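Local coordinates for protein binary enterotoxin of Clostridium perfringens component a (Clostridium perfringens, PDB 5WTZ) that binds NAD+ and, as the enzymatic component of an iota-like binary enterotoxin, probably ADP-ribosylates actin, at residues Arg289-Asp294 with Leu362-Gly367. Sequence-based numbering, arbitrary orientation.
Sequences RKIPED and LHLPNG
Lys290 NZ is held by two oxygens, Gly367 O at 2.8 Å across the contact and Asn369 OD1 just beyond it. The aliphatic chain of Lys290 runs past the Gly367 carbonyl before bending at chi4 (-71°), which brings NZ back to that oxygen. A backbone bond follows, from Gly367 N to Ile291 O at 2.8 Å; the same oxygen takes a CA-H...O contact from Asn366. Gly367 has a positive phi, a turn in which a CB would press on the carbonyl of Asn366. Further along, His363 in the strand and Asn366 just past it each bond one oxygen of the Asp294 carboxylate. Asn366 N gives its hydrogen to Asp294 OD1 over 2.8 Å in a fairly straight bond. His363 NE2 donates to Asp294 OD2, also at 2.8 Å, but the bond is more bent, at 142°. Each donor sits well above the carboxylate plane, and the His363 ring, with OD2 at its edge and slightly tilted from its plane, is turned 63° against it. The carboxylate may raise the tendency of the imidazole to be protonated. All this lies at one edge of the five-stranded mixed sheet in the NAD-binding ADP-ribosyltransferase domain: the loop after helix 272-286 meets the end of strand 358-364 just before entering the outermost strand 295-301, antiparallel to it. On the buried side, Ile291 CD1 packs on Leu364 CD2 at 3.8 Å, the two side chains crossing at about a right angle. Tyr231 of helix 220-237 touches Ile291, and Leu364 leans on Val385 and Ile387 of strand 384-387.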
loop_
_atom_site.group_PDB
_atom_site.type_symbol
_atom_site.label_atom_id
_atom_site.label_comp_id
_atom_site.label_asym_id
_atom_site.label_seq_id
_atom_site.Cartn_x
_atom_site.Cartn_y
_atom_site.Cartn_z
ATOM N N ARG A 289 10.275 20.559 11.056
ATOM C CA ARG A 289 9.497 20.716 9.839
ATOM C C ARG A 289 8.622 19.497 9.601
ATOM O O ARG A 289 9.098 18.474 9.110
ATOM C CB ARG A 289 10.408 20.967 8.639
ATOM C CG ARG A 289 9.651 21.137 7.328
ATOM C CD ARG A 289 10.603 21.385 6.176
ATOM N NE ARG A 289 10.916 22.802 5.991
ATOM C CZ ARG A 289 10.462 23.547 4.985
ATOM N NH1 ARG A 289 9.680 23.012 4.057
ATOM N NH2 ARG A 289 10.798 24.826 4.903
ATOM N N LYS A 290 7.348 19.610 9.982
ATOM C CA LYS A 290 6.377 18.526 9.857
ATOM C C LYS A 290 6.238 18.067 8.425
ATOM O O LYS A 290 6.324 18.872 7.496
ATOM C CB LYS A 290 5.006 18.960 10.375
ATOM C CG LYS A 290 4.946 19.102 11.886
ATOM C CD LYS A 290 3.610 19.662 12.277
ATOM C CE LYS A 290 3.403 19.681 13.788
ATOM N NZ LYS A 290 3.222 18.304 14.330
ATOM N N ILE A 291 6.036 16.763 8.253
ATOM C CA ILE A 291 5.745 16.195 6.933
ATOM C C ILE A 291 4.651 17.028 6.238
ATOM O O ILE A 291 3.552 17.178 6.765
ATOM C CB ILE A 291 5.317 14.716 7.067
ATOM C CG1 ILE A 291 6.472 13.878 7.620
ATOM C CG2 ILE A 291 4.854 14.143 5.728
ATOM C CD1 ILE A 291 7.581 13.592 6.622
ATOM N N PRO A 292 4.973 17.616 5.071
ATOM C CA PRO A 292 4.141 18.625 4.393
ATOM C C PRO A 292 2.928 18.080 3.618
ATOM O O PRO A 292 2.066 18.879 3.247
ATOM C CB PRO A 292 5.124 19.275 3.420
ATOM C CG PRO A 292 6.041 18.168 3.064
ATOM C CD PRO A 292 6.238 17.389 4.353
ATOM N N GLU A 293 2.892 16.772 3.356
ATOM C CA GLU A 293 1.781 16.107 2.668
ATOM C C GLU A 293 1.850 14.621 2.971
ATOM O O GLU A 293 2.946 14.089 3.218
ATOM C CB GLU A 293 1.852 16.326 1.159
ATOM C CG GLU A 293 3.096 15.701 0.521
ATOM C CD GLU A 293 3.263 16.102 -0.930
ATOM O OE1 GLU A 293 2.271 16.024 -1.682
ATOM O OE2 GLU A 293 4.378 16.520 -1.309
ATOM N N ASP A 294 0.696 13.954 2.939
ATOM C CA ASP A 294 0.621 12.520 3.199
ATOM C C ASP A 294 1.581 11.817 2.257
ATOM O O ASP A 294 1.616 12.115 1.054
ATOM C CB ASP A 294 -0.798 11.968 3.010
ATOM C CG ASP A 294 -1.749 12.341 4.156
ATOM O OD1 ASP A 294 -1.541 13.380 4.828
ATOM O OD2 ASP A 294 -2.729 11.596 4.361
ATOM N N LEU A 362 3.988 2.149 5.451
ATOM C CA LEU A 362 3.425 3.106 6.401
ATOM C C LEU A 362 2.821 4.328 5.727
ATOM O O LEU A 362 3.496 5.025 4.956
ATOM C CB LEU A 362 4.507 3.554 7.384
ATOM C CG LEU A 362 4.079 4.549 8.472
ATOM C CD1 LEU A 362 3.056 3.926 9.488
ATOM C CD2 LEU A 362 5.327 5.123 9.156
ATOM N N HIS A 363 1.560 4.589 6.037
ATOM C CA HIS A 363 0.892 5.832 5.654
ATOM C C HIS A 363 1.283 6.895 6.670
ATOM O O HIS A 363 0.818 6.854 7.812
ATOM C CB HIS A 363 -0.629 5.656 5.615
ATOM C CG HIS A 363 -1.374 6.893 5.204
ATOM N ND1 HIS A 363 -2.727 7.045 5.405
ATOM C CD2 HIS A 363 -0.954 8.033 4.607
ATOM C CE1 HIS A 363 -3.110 8.229 4.955
ATOM N NE2 HIS A 363 -2.052 8.850 4.472
ATOM N N LEU A 364 2.152 7.818 6.249
ATOM C CA LEU A 364 2.718 8.858 7.099
ATOM C C LEU A 364 1.988 10.173 6.859
ATOM O O LEU A 364 2.189 10.815 5.824
ATOM C CB LEU A 364 4.224 9.012 6.807
ATOM C CG LEU A 364 5.049 9.988 7.651
ATOM C CD1 LEU A 364 4.934 9.599 9.118
ATOM C CD2 LEU A 364 6.511 9.981 7.221
ATOM N N PRO A 365 1.135 10.587 7.811
ATOM C CA PRO A 365 0.269 11.740 7.533
ATOM C C PRO A 365 0.985 13.090 7.505
ATOM O O PRO A 365 1.996 13.305 8.187
ATOM C CB PRO A 365 -0.740 11.712 8.688
ATOM C CG PRO A 365 -0.641 10.352 9.275
ATOM C CD PRO A 365 0.778 9.921 9.072
ATOM N N ASN A 366 0.444 13.978 6.682
ATOM C CA ASN A 366 0.641 15.421 6.809
ATOM C C ASN A 366 0.675 15.809 8.284
ATOM O O ASN A 366 -0.225 15.443 9.023
ATOM C CB ASN A 366 -0.498 16.152 6.088
ATOM C CG ASN A 366 -0.309 17.643 6.019
ATOM O OD1 ASN A 366 0.278 18.261 6.908
ATOM N ND2 ASN A 366 -0.856 18.249 4.964
ATOM N N GLY A 367 1.715 16.519 8.713
ATOM C CA GLY A 367 1.773 17.003 10.085
ATOM C C GLY A 367 2.587 16.161 11.053
ATOM O O GLY A 367 2.834 16.582 12.192
#